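Local structure of catalase-3 (Neurospora crassa, 4AJ9) at residues H441-R446 with Y510-V515; F449-P454 with N514-V519; L484-N489 with Q505-Y510; A463-A468 with A496-L501. The protein breaks hydrogen peroxide down to water and molecular oxygen with the help of heme, and so probably protects the cell from peroxide damage. One frame throughout, in Å; residues are numbered along the deposited sequence.

Contact 1: H441-R446 with Y510-V515; sequences HYTQPR and YYHNNV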
loop_
_atom_site.group_PDB
_atom_site.type_symbol
_atom_site.label_atom_id
_atom_site.label_comp_id
_atom_site.label_asym_id
_atom_site.label_seq_id
_atom_site.Cartn_x
_atom_site.Cartn_y
_atom_site.Cartn_z
ATOM N N HIS C 441 31.812 -14.279 -25.175
ATOM C CA HIS C 441 30.393 -14.614 -25.096
ATOM C C HIS C 441 29.983 -15.851 -25.886
ATOM O O HIS C 441 28.806 -16.219 -25.882
ATOM C CB HIS C 441 29.553 -13.423 -25.564
ATOM C CG HIS C 441 29.896 -12.139 -24.883
ATOM N ND1 HIS C 441 29.895 -12.004 -23.510
ATOM C CD2 HIS C 441 30.246 -10.930 -25.383
ATOM C CE1 HIS C 441 30.225 -10.763 -23.192
ATOM N NE2 HIS C 441 30.444 -10.092 -24.311
ATOM N N TYR C 442 30.944 -16.505 -26.540
ATOM C CA TYR C 442 30.626 -17.526 -27.528
ATOM C C TYR C 442 31.239 -18.889 -27.242
ATOM O O TYR C 442 30.688 -19.924 -27.624
ATOM C CB TYR C 442 31.066 -17.038 -28.906
ATOM C CG TYR C 442 30.533 -15.663 -29.244
ATOM C CD1 TYR C 442 29.250 -15.500 -29.748
ATOM C CD2 TYR C 442 31.314 -14.526 -29.061
ATOM C CE1 TYR C 442 28.758 -14.240 -30.067
ATOM C CE2 TYR C 442 30.825 -13.257 -29.367
ATOM C CZ TYR C 442 29.551 -13.125 -29.873
ATOM O OH TYR C 442 29.073 -11.877 -30.190
ATOM N N THR C 443 32.380 -18.891 -26.562
ATOM C CA THR C 443 33.100 -20.133 -26.315
ATOM C C THR C 443 32.254 -21.146 -25.548
ATOM O O THR C 443 32.176 -22.315 -25.936
ATOM C CB THR C 443 34.449 -19.877 -25.605
ATOM O OG1 THR C 443 35.306 -19.123 -26.473
ATOM C CG2 THR C 443 35.119 -21.185 -25.240
ATOM N N GLN C 444 31.591 -20.713 -24.477
ATOM C CA GLN C 444 30.823 -21.682 -23.709
ATOM C C GLN C 444 29.500 -22.114 -24.340
ATOM O O GLN C 444 29.113 -23.270 -24.213
ATOM C CB GLN C 444 30.682 -21.272 -22.242
ATOM C CG GLN C 444 31.990 -21.424 -21.512
ATOM C CD GLN C 444 31.815 -21.606 -20.030
ATOM O OE1 GLN C 444 30.700 -21.490 -19.499
ATOM N NE2 GLN C 444 32.912 -21.874 -19.345
ATOM N N PRO C 445 28.802 -21.196 -25.020
ATOM C CA PRO C 445 27.658 -21.704 -25.781
ATOM C C PRO C 445 28.102 -22.811 -26.728
ATOM O O PRO C 445 27.427 -23.837 -26.831
ATOM C CB PRO C 445 27.188 -20.478 -26.559
ATOM C CG PRO C 445 27.527 -19.330 -25.657
ATOM C CD PRO C 445 28.846 -19.720 -25.005
ATOM N N ARG C 446 29.231 -22.614 -27.403
ATOM C CA ARG C 446 29.789 -23.676 -28.239
ATOM C C ARG C 446 30.102 -24.941 -27.432
ATOM O O ARG C 446 29.726 -26.041 -27.825
ATOM C CB ARG C 446 31.026 -23.190 -28.994
ATOM C CG ARG C 446 31.648 -24.257 -29.887
ATOM C CD ARG C 446 30.652 -24.790 -30.904
ATOM N NE ARG C 446 31.286 -25.775 -31.778
ATOM C CZ ARG C 446 31.872 -25.478 -32.934
ATOM N NH1 ARG C 446 31.879 -24.225 -33.377
ATOM N NH2 ARG C 446 32.433 -26.445 -33.658
ATOM N N TYR C 510 35.833 -18.049 -32.254
ATOM C CA TYR C 510 35.483 -18.755 -31.032
ATOM C C TYR C 510 35.192 -20.253 -31.220
ATOM O O TYR C 510 34.926 -20.948 -30.255
ATOM C CB TYR C 510 34.317 -18.039 -30.324
ATOM C CG TYR C 510 34.627 -16.603 -29.925
ATOM C CD1 TYR C 510 35.192 -16.311 -28.691
ATOM C CD2 TYR C 510 34.345 -15.548 -30.777
ATOM C CE1 TYR C 510 35.476 -15.015 -28.319
ATOM C CE2 TYR C 510 34.637 -14.241 -30.422
ATOM C CZ TYR C 510 35.203 -13.983 -29.188
ATOM O OH TYR C 510 35.488 -12.688 -28.814
ATOM N N TYR C 511 35.254 -20.757 -32.453
ATOM C CA TYR C 511 34.937 -22.168 -32.691
ATOM C C TYR C 511 35.922 -23.080 -31.956
ATOM O O TYR C 511 37.093 -22.758 -31.824
ATOM C CB TYR C 511 34.987 -22.521 -34.182
ATOM C CG TYR C 511 34.028 -21.786 -35.094
ATOM C CD1 TYR C 511 32.992 -20.996 -34.590
ATOM C CD2 TYR C 511 34.155 -21.894 -36.472
ATOM C CE1 TYR C 511 32.130 -20.324 -35.447
ATOM C CE2 TYR C 511 33.296 -21.234 -37.329
ATOM C CZ TYR C 511 32.289 -20.450 -36.818
ATOM O OH TYR C 511 31.449 -19.795 -37.699
ATOM N N HIS C 512 35.440 -24.221 -31.482
ATOM C CA HIS C 512 36.304 -25.211 -30.850
ATOM C C HIS C 512 35.513 -26.500 -30.771
ATOM O O HIS C 512 34.306 -26.497 -31.024
ATOM C CB HIS C 512 36.734 -24.749 -29.455
ATOM C CG HIS C 512 35.623 -24.735 -28.448
ATOM N ND1 HIS C 512 35.252 -25.854 -27.734
ATOM C CD2 HIS C 512 34.806 -23.736 -28.033
ATOM C CE1 HIS C 512 34.253 -25.547 -26.922
ATOM N NE2 HIS C 512 33.963 -24.267 -27.084
ATOM N N ASN C 513 36.185 -27.595 -30.420
ATOM C CA ASN C 513 35.549 -28.914 -30.371
ATOM C C ASN C 513 35.488 -29.509 -28.971
ATOM O O ASN C 513 35.240 -30.701 -28.809
ATOM C CB ASN C 513 36.306 -29.888 -31.274
ATOM C CG ASN C 513 36.489 -29.348 -32.668
ATOM O OD1 ASN C 513 35.546 -28.838 -33.269
ATOM N ND2 ASN C 513 37.711 -29.426 -33.182
ATOM N N ASN C 514 35.728 -28.689 -27.958
ATOM C CA ASN C 514 35.720 -29.199 -26.588
ATOM C C ASN C 514 34.337 -29.669 -26.120
ATOM O O ASN C 514 33.307 -29.132 -26.528
ATOM C CB ASN C 514 36.318 -28.163 -25.632
ATOM C CG ASN C 514 37.813 -27.982 -25.843
ATOM O OD1 ASN C 514 38.561 -28.957 -25.887
ATOM N ND2 ASN C 514 38.252 -26.739 -25.992
ATOM N N VAL C 515 34.323 -30.692 -25.275
ATOM C CA VAL C 515 33.079 -31.213 -24.727
ATOM C C VAL C 515 33.223 -31.299 -23.215
ATOM O O VAL C 515 34.333 -31.381 -22.697
ATOM C CB VAL C 515 32.783 -32.614 -25.261
ATOM C CG1 VAL C 515 32.597 -32.583 -26.775
ATOM C CG2 VAL C 515 33.905 -33.559 -24.881
HETATM O O HOH W 1 33.040 -12.125 -27.170
HETATM O O HOH W 2 37.008 -20.659 -27.901
HETATM O O HOH W 3 32.788 -29.247 -32.738
#
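The imidazole of His512 meets helix 443-450 in two ways, through its edge and over one face. At the edge, NE2 gives a hydrogen bond in the ring plane to the backbone O of Thr443, 2.9 Å away and fairly straight at 161°. Over the face, CG of Arg446 lies 3.9 Å from the centroid of the His512 ring, a CH-pi contact. ND1 of His512 takes a second in-plane bond, from Asn514 N, and the pair fixes the turn of the ring. An alanine here would probably leave Thr443 O without its side-chain donor and open a gap beside Arg446 CG. Arg446 and His512 slide past each other in opposite directions, and one face of the guanidinium lies over the His512 backbone N and O, its NE and NH1 bonded to Asn450 OD1 and Ile487 O. Segment 510-515 belongs to the linker that leaves the helical domain for strand 533-537, the first strand of the C-terminal domain of long catalases, and here it passes the start of helix 443-450. Tyr442, the N-cap residue, turns its ring obliquely to that of Tyr510, planes 45° apart, with CD2 of Tyr442 over one face of the Tyr510 ring toward the rim. Thr443 OG1, bonded to Asp440, stands at the Tyr510 ring's edge, 3.6 Å from its CD1. A water joins Arg446 NH2 to Asn513 OD1.

Contact 2: F449-P454 with N514-V519; sequences FNSLTP and NVTRGV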
loop_
_atom_site.group_PDB
_atom_site.type_symbol
_atom_site.label_atom_id
_atom_site.label_comp_id
_atom_site.label_asym_id
_atom_site.label_seq_id
_atom_site.Cartn_x
_atom_site.Cartn_y
_atom_site.Cartn_z
ATOM N N PHE C 449 26.752 -26.741 -26.699
ATOM C CA PHE C 449 26.216 -27.389 -27.886
ATOM C C PHE C 449 27.029 -28.645 -28.264
ATOM O O PHE C 449 26.455 -29.697 -28.574
ATOM C CB PHE C 449 26.151 -26.401 -29.049
ATOM C CG PHE C 449 25.509 -26.970 -30.280
ATOM C CD1 PHE C 449 24.137 -26.969 -30.424
ATOM C CD2 PHE C 449 26.285 -27.521 -31.291
ATOM C CE1 PHE C 449 23.539 -27.507 -31.561
ATOM C CE2 PHE C 449 25.695 -28.058 -32.428
ATOM C CZ PHE C 449 24.323 -28.050 -32.562
ATOM N N ASN C 450 28.358 -28.536 -28.242
ATOM C CA ASN C 450 29.214 -29.693 -28.512
ATOM C C ASN C 450 28.929 -30.873 -27.606
ATOM O O ASN C 450 29.223 -32.011 -27.955
ATOM C CB ASN C 450 30.698 -29.351 -28.329
ATOM C CG ASN C 450 31.224 -28.444 -29.396
ATOM O OD1 ASN C 450 30.592 -28.260 -30.432
ATOM N ND2 ASN C 450 32.392 -27.848 -29.147
ATOM N N SER C 451 28.397 -30.598 -26.417
ATOM C CA SER C 451 28.326 -31.609 -25.367
ATOM C C SER C 451 26.971 -32.307 -25.331
ATOM O O SER C 451 26.688 -33.071 -24.418
ATOM C CB SER C 451 28.639 -30.982 -24.004
ATOM O OG SER C 451 29.930 -30.384 -24.007
ATOM N N LEU C 452 26.132 -32.035 -26.327
ATOM C CA LEU C 452 24.824 -32.675 -26.418
ATOM C C LEU C 452 24.854 -33.791 -27.460
ATOM O O LEU C 452 25.679 -33.764 -28.381
ATOM C CB LEU C 452 23.756 -31.647 -26.805
ATOM C CG LEU C 452 23.588 -30.412 -25.921
ATOM C CD1 LEU C 452 22.650 -29.411 -26.582
ATOM C CD2 LEU C 452 23.080 -30.787 -24.536
ATOM N N THR C 453 23.953 -34.762 -27.321
ATOM C CA THR C 453 23.809 -35.813 -28.327
ATOM C C THR C 453 23.311 -35.221 -29.646
ATOM O O THR C 453 22.805 -34.092 -29.682
ATOM C CB THR C 453 22.840 -36.933 -27.875
ATOM O OG1 THR C 453 21.489 -36.473 -27.973
ATOM C CG2 THR C 453 23.128 -37.362 -26.450
ATOM N N PRO C 454 23.474 -35.968 -30.748
ATOM C CA PRO C 454 23.087 -35.443 -32.061
ATOM C C PRO C 454 21.618 -35.012 -32.157
ATOM O O PRO C 454 21.345 -33.964 -32.737
ATOM C CB PRO C 454 23.359 -36.622 -32.997
ATOM C CG PRO C 454 24.485 -37.353 -32.334
ATOM C CD PRO C 454 24.198 -37.248 -30.857
ATOM N N ASN C 514 35.728 -28.689 -27.958
ATOM C CA ASN C 514 35.720 -29.199 -26.588
ATOM C C ASN C 514 34.337 -29.669 -26.120
ATOM O O ASN C 514 33.307 -29.132 -26.528
ATOM C CB ASN C 514 36.318 -28.163 -25.632
ATOM C CG ASN C 514 37.813 -27.982 -25.843
ATOM O OD1 ASN C 514 38.561 -28.957 -25.887
ATOM N ND2 ASN C 514 38.252 -26.739 -25.992
ATOM N N VAL C 515 34.323 -30.692 -25.275
ATOM C CA VAL C 515 33.079 -31.213 -24.727
ATOM C C VAL C 515 33.223 -31.299 -23.215
ATOM O O VAL C 515 34.333 -31.381 -22.697
ATOM C CB VAL C 515 32.783 -32.614 -25.261
ATOM C CG1 VAL C 515 32.597 -32.583 -26.775
ATOM C CG2 VAL C 515 33.905 -33.559 -24.881
ATOM N N THR C 516 32.101 -31.280 -22.508
ATOM C CA THR C 516 32.123 -31.424 -21.055
ATOM C C THR C 516 30.950 -32.286 -20.606
ATOM O O THR C 516 29.923 -32.332 -21.270
ATOM C CB THR C 516 32.084 -30.058 -20.342
ATOM O OG1 THR C 516 32.235 -30.255 -18.933
ATOM C CG2 THR C 516 30.768 -29.322 -20.626
ATOM N N ARG C 517 31.113 -32.977 -19.486
ATOM C CA ARG C 517 30.086 -33.883 -18.998
ATOM C C ARG C 517 29.040 -33.157 -18.173
ATOM O O ARG C 517 29.255 -32.035 -17.711
ATOM C CB ARG C 517 30.704 -34.978 -18.126
ATOM C CG ARG C 517 31.260 -34.476 -16.783
ATOM C CD ARG C 517 31.726 -35.654 -15.927
ATOM N NE ARG C 517 32.209 -35.262 -14.604
ATOM C CZ ARG C 517 33.486 -35.302 -14.230
ATOM N NH1 ARG C 517 34.415 -35.714 -15.084
ATOM N NH2 ARG C 517 33.839 -34.935 -13.000
ATOM N N GLY C 518 27.912 -33.816 -17.967
ATOM C CA GLY C 518 26.941 -33.333 -17.005
ATOM C C GLY C 518 25.962 -32.286 -17.504
ATOM O O GLY C 518 25.216 -31.725 -16.700
ATOM N N VAL C 519 25.943 -32.010 -18.808
ATOM C CA VAL C 519 25.016 -30.997 -19.311
ATOM C C VAL C 519 23.919 -31.580 -20.200
ATOM O O VAL C 519 22.913 -30.914 -20.492
ATOM C CB VAL C 519 25.758 -29.821 -20.016
ATOM C CG1 VAL C 519 26.728 -29.140 -19.041
ATOM C CG2 VAL C 519 26.492 -30.309 -21.231
#
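Ser451 meets Val515, Thr516 and Val519 of the linker, and its short side chain carries one of the two hydrogen bonds across the contact. Its CB touches the linker twice, lying 3.3 Å from Thr516 O and 3.6 Å from the Val519 methyl CG2. The first torsion sets OG anti to the serine's own carbonyl carbon (chi1 -58°), and there the hydroxyl accepts a hydrogen bond from Thr516 N, 2.8 Å from OG. Val515 CA also lies close to Ser451 OG, at 3.3 Å. The same oxygen is bonded to the carbonyl O of Leu447 in the last turns of its helix, so one hydroxyl serves helix and linker together. One residue earlier, Asn450 ND2 donates to Asn514 O at 3.1 Å, near the plane of its own amide, and also reaches His512 O, while its OD1 receives Arg446 NE. The contact lies where helix 443-450 ends: Leu452 packs on Val460 of helix 454-468, Val519 on Phe448 and on Trp192 of helix 187-193, and the linker continues toward strand 533-537.

Contact 3: L484-N489 with Q505-Y510; sequences LNKISN and QPDPTY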
loop_
_atom_site.group_PDB
_atom_site.type_symbol
_atom_site.label_atom_id
_atom_site.label_comp_id
_atom_site.label_asym_id
_atom_site.label_seq_id
_atom_site.Cartn_x
_atom_site.Cartn_y
_atom_site.Cartn_z
ATOM N N LEU C 484 24.626 -16.336 -33.995
ATOM C CA LEU C 484 24.702 -17.792 -33.903
ATOM C C LEU C 484 25.957 -18.280 -34.609
ATOM O O LEU C 484 26.610 -19.209 -34.151
ATOM C CB LEU C 484 23.479 -18.450 -34.536
ATOM C CG LEU C 484 22.157 -18.212 -33.808
ATOM C CD1 LEU C 484 21.019 -18.838 -34.607
ATOM C CD2 LEU C 484 22.213 -18.775 -32.386
ATOM N N ASN C 485 26.273 -17.639 -35.734
ATOM C CA ASN C 485 27.420 -18.016 -36.541
ATOM C C ASN C 485 28.752 -17.886 -35.809
ATOM O O ASN C 485 29.735 -18.530 -36.186
ATOM C CB ASN C 485 27.478 -17.176 -37.821
ATOM C CG ASN C 485 28.526 -17.692 -38.804
ATOM O OD1 ASN C 485 28.644 -18.894 -39.011
ATOM N ND2 ASN C 485 29.300 -16.787 -39.386
ATOM N N LYS C 486 28.796 -17.033 -34.788
ATOM C CA LYS C 486 30.014 -16.837 -34.012
ATOM C C LYS C 486 30.204 -17.989 -33.044
ATOM O O LYS C 486 31.299 -18.223 -32.525
ATOM C CB LYS C 486 29.971 -15.509 -33.250
ATOM C CG LYS C 486 30.204 -14.295 -34.115
ATOM C CD LYS C 486 30.126 -13.041 -33.274
ATOM C CE LYS C 486 30.075 -11.783 -34.134
ATOM N NZ LYS C 486 31.356 -11.512 -34.842
ATOM N N ILE C 487 29.124 -18.714 -32.805
ATOM C CA ILE C 487 29.152 -19.866 -31.929
ATOM C C ILE C 487 29.458 -21.136 -32.719
ATOM O O ILE C 487 30.306 -21.934 -32.325
ATOM C CB ILE C 487 27.802 -20.040 -31.207
ATOM C CG1 ILE C 487 27.583 -18.907 -30.201
ATOM C CG2 ILE C 487 27.744 -21.371 -30.503
ATOM C CD1 ILE C 487 26.193 -18.919 -29.573
ATOM N N SER C 488 28.749 -21.313 -33.831
ATOM C CA SER C 488 28.913 -22.488 -34.672
ATOM C C SER C 488 28.383 -22.208 -36.071
ATOM O O SER C 488 27.215 -21.871 -36.249
ATOM C CB SER C 488 28.178 -23.684 -34.064
ATOM O OG SER C 488 28.077 -24.752 -34.987
ATOM N N ASN C 489 29.255 -22.320 -37.063
ATOM C CA ASN C 489 28.835 -22.145 -38.441
ATOM C C ASN C 489 27.730 -23.122 -38.855
ATOM O O ASN C 489 26.796 -22.732 -39.552
ATOM C CB ASN C 489 30.033 -22.226 -39.395
ATOM C CG ASN C 489 29.631 -22.051 -40.842
ATOM O OD1 ASN C 489 29.689 -22.996 -41.626
ATOM N ND2 ASN C 489 29.209 -20.838 -41.204
ATOM N N GLN C 505 29.069 -17.169 -43.782
ATOM C CA GLN C 505 30.435 -17.645 -43.947
ATOM C C GLN C 505 31.047 -17.873 -42.568
ATOM O O GLN C 505 30.823 -17.081 -41.657
ATOM C CB GLN C 505 31.254 -16.608 -44.711
ATOM C CG GLN C 505 32.289 -17.205 -45.639
ATOM C CD GLN C 505 31.664 -18.096 -46.688
ATOM O OE1 GLN C 505 30.545 -17.851 -47.140
ATOM N NE2 GLN C 505 32.378 -19.145 -47.075
ATOM N N PRO C 506 31.834 -18.950 -42.416
ATOM C CA PRO C 506 32.441 -19.274 -41.120
ATOM C C PRO C 506 33.134 -18.074 -40.490
ATOM O O PRO C 506 33.782 -17.292 -41.189
ATOM C CB PRO C 506 33.467 -20.350 -41.482
ATOM C CG PRO C 506 32.899 -21.000 -42.680
ATOM C CD PRO C 506 32.243 -19.898 -43.463
ATOM N N ASP C 507 32.966 -17.922 -39.180
ATOM C CA ASP C 507 33.654 -16.891 -38.406
ATOM C C ASP C 507 34.237 -17.614 -37.201
ATOM O O ASP C 507 33.611 -17.671 -36.149
ATOM C CB ASP C 507 32.674 -15.805 -37.961
ATOM C CG ASP C 507 33.345 -14.682 -37.176
ATOM O OD1 ASP C 507 34.527 -14.822 -36.789
ATOM O OD2 ASP C 507 32.678 -13.652 -36.950
ATOM N N PRO C 508 35.444 -18.174 -37.366
ATOM C CA PRO C 508 36.019 -19.197 -36.489
ATOM C C PRO C 508 36.676 -18.715 -35.192
ATOM O O PRO C 508 37.171 -19.557 -34.450
ATOM C CB PRO C 508 37.074 -19.850 -37.384
ATOM C CG PRO C 508 37.520 -18.747 -38.274
ATOM C CD PRO C 508 36.310 -17.891 -38.526
ATOM N N THR C 509 36.689 -17.415 -34.928
ATOM C CA THR C 509 37.369 -16.883 -33.748
ATOM C C THR C 509 37.099 -17.728 -32.494
ATOM O O THR C 509 38.024 -18.111 -31.767
ATOM C CB THR C 509 36.951 -15.421 -33.487
ATOM O OG1 THR C 509 37.161 -14.651 -34.675
ATOM C CG2 THR C 509 37.754 -14.807 -32.326
ATOM N N TYR C 510 35.833 -18.049 -32.254
ATOM C CA TYR C 510 35.483 -18.755 -31.032
ATOM C C TYR C 510 35.192 -20.253 -31.220
ATOM O O TYR C 510 34.926 -20.948 -30.255
ATOM C CB TYR C 510 34.317 -18.039 -30.324
ATOM C CG TYR C 510 34.627 -16.603 -29.925
ATOM C CD1 TYR C 510 35.192 -16.311 -28.691
ATOM C CD2 TYR C 510 34.345 -15.548 -30.777
ATOM C CE1 TYR C 510 35.476 -15.015 -28.319
ATOM C CE2 TYR C 510 34.637 -14.241 -30.422
ATOM C CZ TYR C 510 35.203 -13.983 -29.188
ATOM O OH TYR C 510 35.488 -12.688 -28.814
HETATM O O HOH W 4 33.560 -17.433 -33.644
#
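Lys486 and Asp507 face each other where helix 474-487 of the catalase helical domain reaches its C-terminal end and the linker that follows helix 489-499 runs past it. The lysine chain runs extended as far as CE and bends only at its last torsion (chi4 -69°), which places NZ 3.3 Å from Asp507 OD2. This is a salt bridge, though its hydrogen bond is weak, and the lysine CG lies against the same oxygen at 3.8 Å. Asn485 supplies a firmer polar tie: ND2 donates to Gln505 O at 2.8 Å, close to its own amide plane but from above the plane of the Gln505 carbonyl. The other end of that amide is held as well, since OD1 of Asn485 accepts from Asn489 ND2 at 3.0 Å. An alanine here would probably leave Gln505 O and Asn489 ND2 each short of a partner, and the amide of Asn489 less firmly fixed. Asn489 bonds to Pro504 O too, and its amide carbon CG rests 3.9 Å from CG of the Pro506 ring. From the linker side, the Tyr511 hydroxyl joins Asn485 O and Asp507 N. Nearer the helix end, a single water donates to both Lys486 O and Asp507 O and accepts from Tyr510 N, while Tyr510 CB lies 3.7 Å from Lys486 O.

Contact 4: A463-A468 with A496-L501; sequences AIRFEA and AVALGL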
loop_
_atom_site.group_PDB
_atom_site.type_symbol
_atom_site.label_atom_id
_atom_site.label_comp_id
_atom_site.label_asym_id
_atom_site.label_seq_id
_atom_site.Cartn_x
_atom_site.Cartn_y
_atom_site.Cartn_z
ATOM N N ALA C 463 14.307 -25.659 -31.899
ATOM C CA ALA C 463 13.698 -24.676 -31.013
ATOM C C ALA C 463 14.055 -23.271 -31.500
ATOM O O ALA C 463 13.207 -22.376 -31.559
ATOM C CB ALA C 463 14.154 -24.899 -29.572
ATOM N N ILE C 464 15.317 -23.076 -31.868
ATOM C CA ILE C 464 15.744 -21.783 -32.399
ATOM C C ILE C 464 15.022 -21.475 -33.706
ATOM O O ILE C 464 14.576 -20.345 -33.924
ATOM C CB ILE C 464 17.268 -21.719 -32.612
ATOM C CG1 ILE C 464 18.000 -21.923 -31.275
ATOM C CG2 ILE C 464 17.657 -20.385 -33.256
ATOM C CD1 ILE C 464 19.546 -22.053 -31.408
ATOM N N ARG C 465 14.901 -22.482 -34.572
ATOM C CA ARG C 465 14.125 -22.323 -35.808
ATOM C C ARG C 465 12.685 -21.908 -35.509
ATOM O O ARG C 465 12.145 -20.991 -36.130
ATOM C CB ARG C 465 14.098 -23.633 -36.615
ATOM C CG ARG C 465 15.404 -23.995 -37.307
ATOM C CD ARG C 465 15.333 -25.434 -37.872
ATOM N NE ARG C 465 16.402 -25.725 -38.827
ATOM C CZ ARG C 465 16.692 -26.941 -39.288
ATOM N NH1 ARG C 465 16.015 -28.007 -38.865
ATOM N NH2 ARG C 465 17.674 -27.095 -40.169
ATOM N N PHE C 466 12.048 -22.605 -34.575
ATOM C CA PHE C 466 10.655 -22.297 -34.246
ATOM C C PHE C 466 10.546 -20.839 -33.778
ATOM O O PHE C 466 9.793 -20.046 -34.349
ATOM C CB PHE C 466 10.128 -23.270 -33.181
ATOM C CG PHE C 466 8.792 -22.877 -32.595
ATOM C CD1 PHE C 466 8.728 -22.029 -31.500
ATOM C CD2 PHE C 466 7.603 -23.371 -33.132
ATOM C CE1 PHE C 466 7.503 -21.659 -30.948
ATOM C CE2 PHE C 466 6.367 -23.008 -32.587
ATOM C CZ PHE C 466 6.318 -22.151 -31.488
ATOM N N GLU C 467 11.327 -20.496 -32.754
ATOM C CA GLU C 467 11.306 -19.161 -32.146
ATOM C C GLU C 467 11.652 -18.028 -33.102
ATOM O O GLU C 467 10.930 -17.036 -33.186
ATOM C CB GLU C 467 12.246 -19.112 -30.933
ATOM C CG GLU C 467 11.851 -20.090 -29.827
ATOM C CD GLU C 467 11.564 -19.407 -28.504
ATOM O OE1 GLU C 467 11.941 -18.224 -28.342
ATOM O OE2 GLU C 467 10.964 -20.059 -27.621
ATOM N N ALA C 468 12.770 -18.163 -33.807
ATOM C CA ALA C 468 13.254 -17.099 -34.667
ATOM C C ALA C 468 12.315 -16.827 -35.848
ATOM O O ALA C 468 12.238 -15.704 -36.350
ATOM C CB ALA C 468 14.667 -17.423 -35.157
ATOM N N ALA C 496 19.493 -20.887 -40.386
ATOM C CA ALA C 496 19.265 -20.041 -41.556
ATOM C C ALA C 496 18.289 -20.688 -42.536
ATOM O O ALA C 496 17.473 -20.003 -43.144
ATOM C CB ALA C 496 20.589 -19.721 -42.258
ATOM N N VAL C 497 18.373 -22.004 -42.690
ATOM C CA VAL C 497 17.482 -22.696 -43.619
ATOM C C VAL C 497 16.027 -22.366 -43.320
ATOM O O VAL C 497 15.270 -21.991 -44.213
ATOM C CB VAL C 497 17.661 -24.217 -43.565
ATOM C CG1 VAL C 497 16.532 -24.904 -44.343
ATOM C CG2 VAL C 497 19.016 -24.609 -44.132
ATOM N N ALA C 498 15.645 -22.500 -42.053
ATOM C CA ALA C 498 14.268 -22.251 -41.625
ATOM C C ALA C 498 13.799 -20.827 -41.912
ATOM O O ALA C 498 12.634 -20.600 -42.240
ATOM C CB ALA C 498 14.115 -22.579 -40.125
ATOM N N LEU C 499 14.713 -19.871 -41.779
ATOM C CA LEU C 499 14.393 -18.457 -41.916
ATOM C C LEU C 499 14.489 -17.982 -43.366
ATOM O O LEU C 499 14.210 -16.826 -43.667
ATOM C CB LEU C 499 15.339 -17.639 -41.044
ATOM C CG LEU C 499 15.424 -18.106 -39.586
ATOM C CD1 LEU C 499 16.403 -17.250 -38.795
ATOM C CD2 LEU C 499 14.044 -18.073 -38.950
ATOM N N GLY C 500 14.906 -18.876 -44.258
ATOM C CA GLY C 500 15.042 -18.543 -45.667
ATOM C C GLY C 500 16.134 -17.524 -45.893
ATOM O O GLY C 500 16.028 -16.668 -46.774
ATOM N N LEU C 501 17.188 -17.611 -45.087
ATOM C CA LEU C 501 18.314 -16.689 -45.207
ATOM C C LEU C 501 19.554 -17.429 -45.689
ATOM O O LEU C 501 19.650 -18.654 -45.569
ATOM C CB LEU C 501 18.583 -15.993 -43.866
ATOM C CG LEU C 501 17.450 -15.079 -43.392
ATOM C CD1 LEU C 501 17.656 -14.606 -41.953
ATOM C CD2 LEU C 501 17.293 -13.888 -44.322
#
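With CG anti to its own carbonyl carbon (chi1 -73°) and the chain extended from CG to NE, Arg465 lays its aliphatic part against the methyl of Ala498. The nearest atoms are CG of Arg465 and CB of Ala498, 3.4 Å apart, and the arginine CB and CD close in on the same methyl from 3.7 and 3.8 Å. The CA atoms of Arg465 and Ala498 come within 5.8 Å, a close approach of two helix backbones that suits a residue as small as alanine. In Leu499, too, the first torsion sets CG anti to the carbonyl carbon (chi1 -51°); from there the CD2 branch meets Ala468, 3.9 Å from the alanine CB, with CD1 of Leu499 scarcely farther off. Contact across the pair is thus wholly by apolar packing. The polar end of Arg465 is satisfied elsewhere: NH2 bonds to Arg494 O and forms a salt bridge with Asp677, while NH1 meets Asn462 OD1. Leu607 of the second subunit packs on Arg465 and Val497, and backbone hydrogen bonds run from Ala498 to that subunit, so the helix pair also borders a subunit interface. Just beyond, a Schellman motif finishes helix 489-499: Gly500, at positive phi, donates to Val497 O, and Leu501 N to Ala496 O. Helices 454-468 and 489-499 meet here as two members of the four-helix domain of the catalase fold.

Followed from the N terminus, the chain enters helix 443-450, whose two ends supply the first halves of contact 1 and contact 2. Helices 454-468, 474-487 and 489-499 follow before the linker returns, and the second segments of contacts 1 and 2, which share Asn514 and Val515, close wide loops round all of them. Contacts 3 and 4 nest inside both loops and cross each other, since 463-468 and 484-489 come before 496-501 and 505-510. Contact 4 joins two of the helices directly, whereas contacts 3, 1 and 2, in that order, fasten the outgoing linker to the helical domain on its way to the C-terminal parallel sheet.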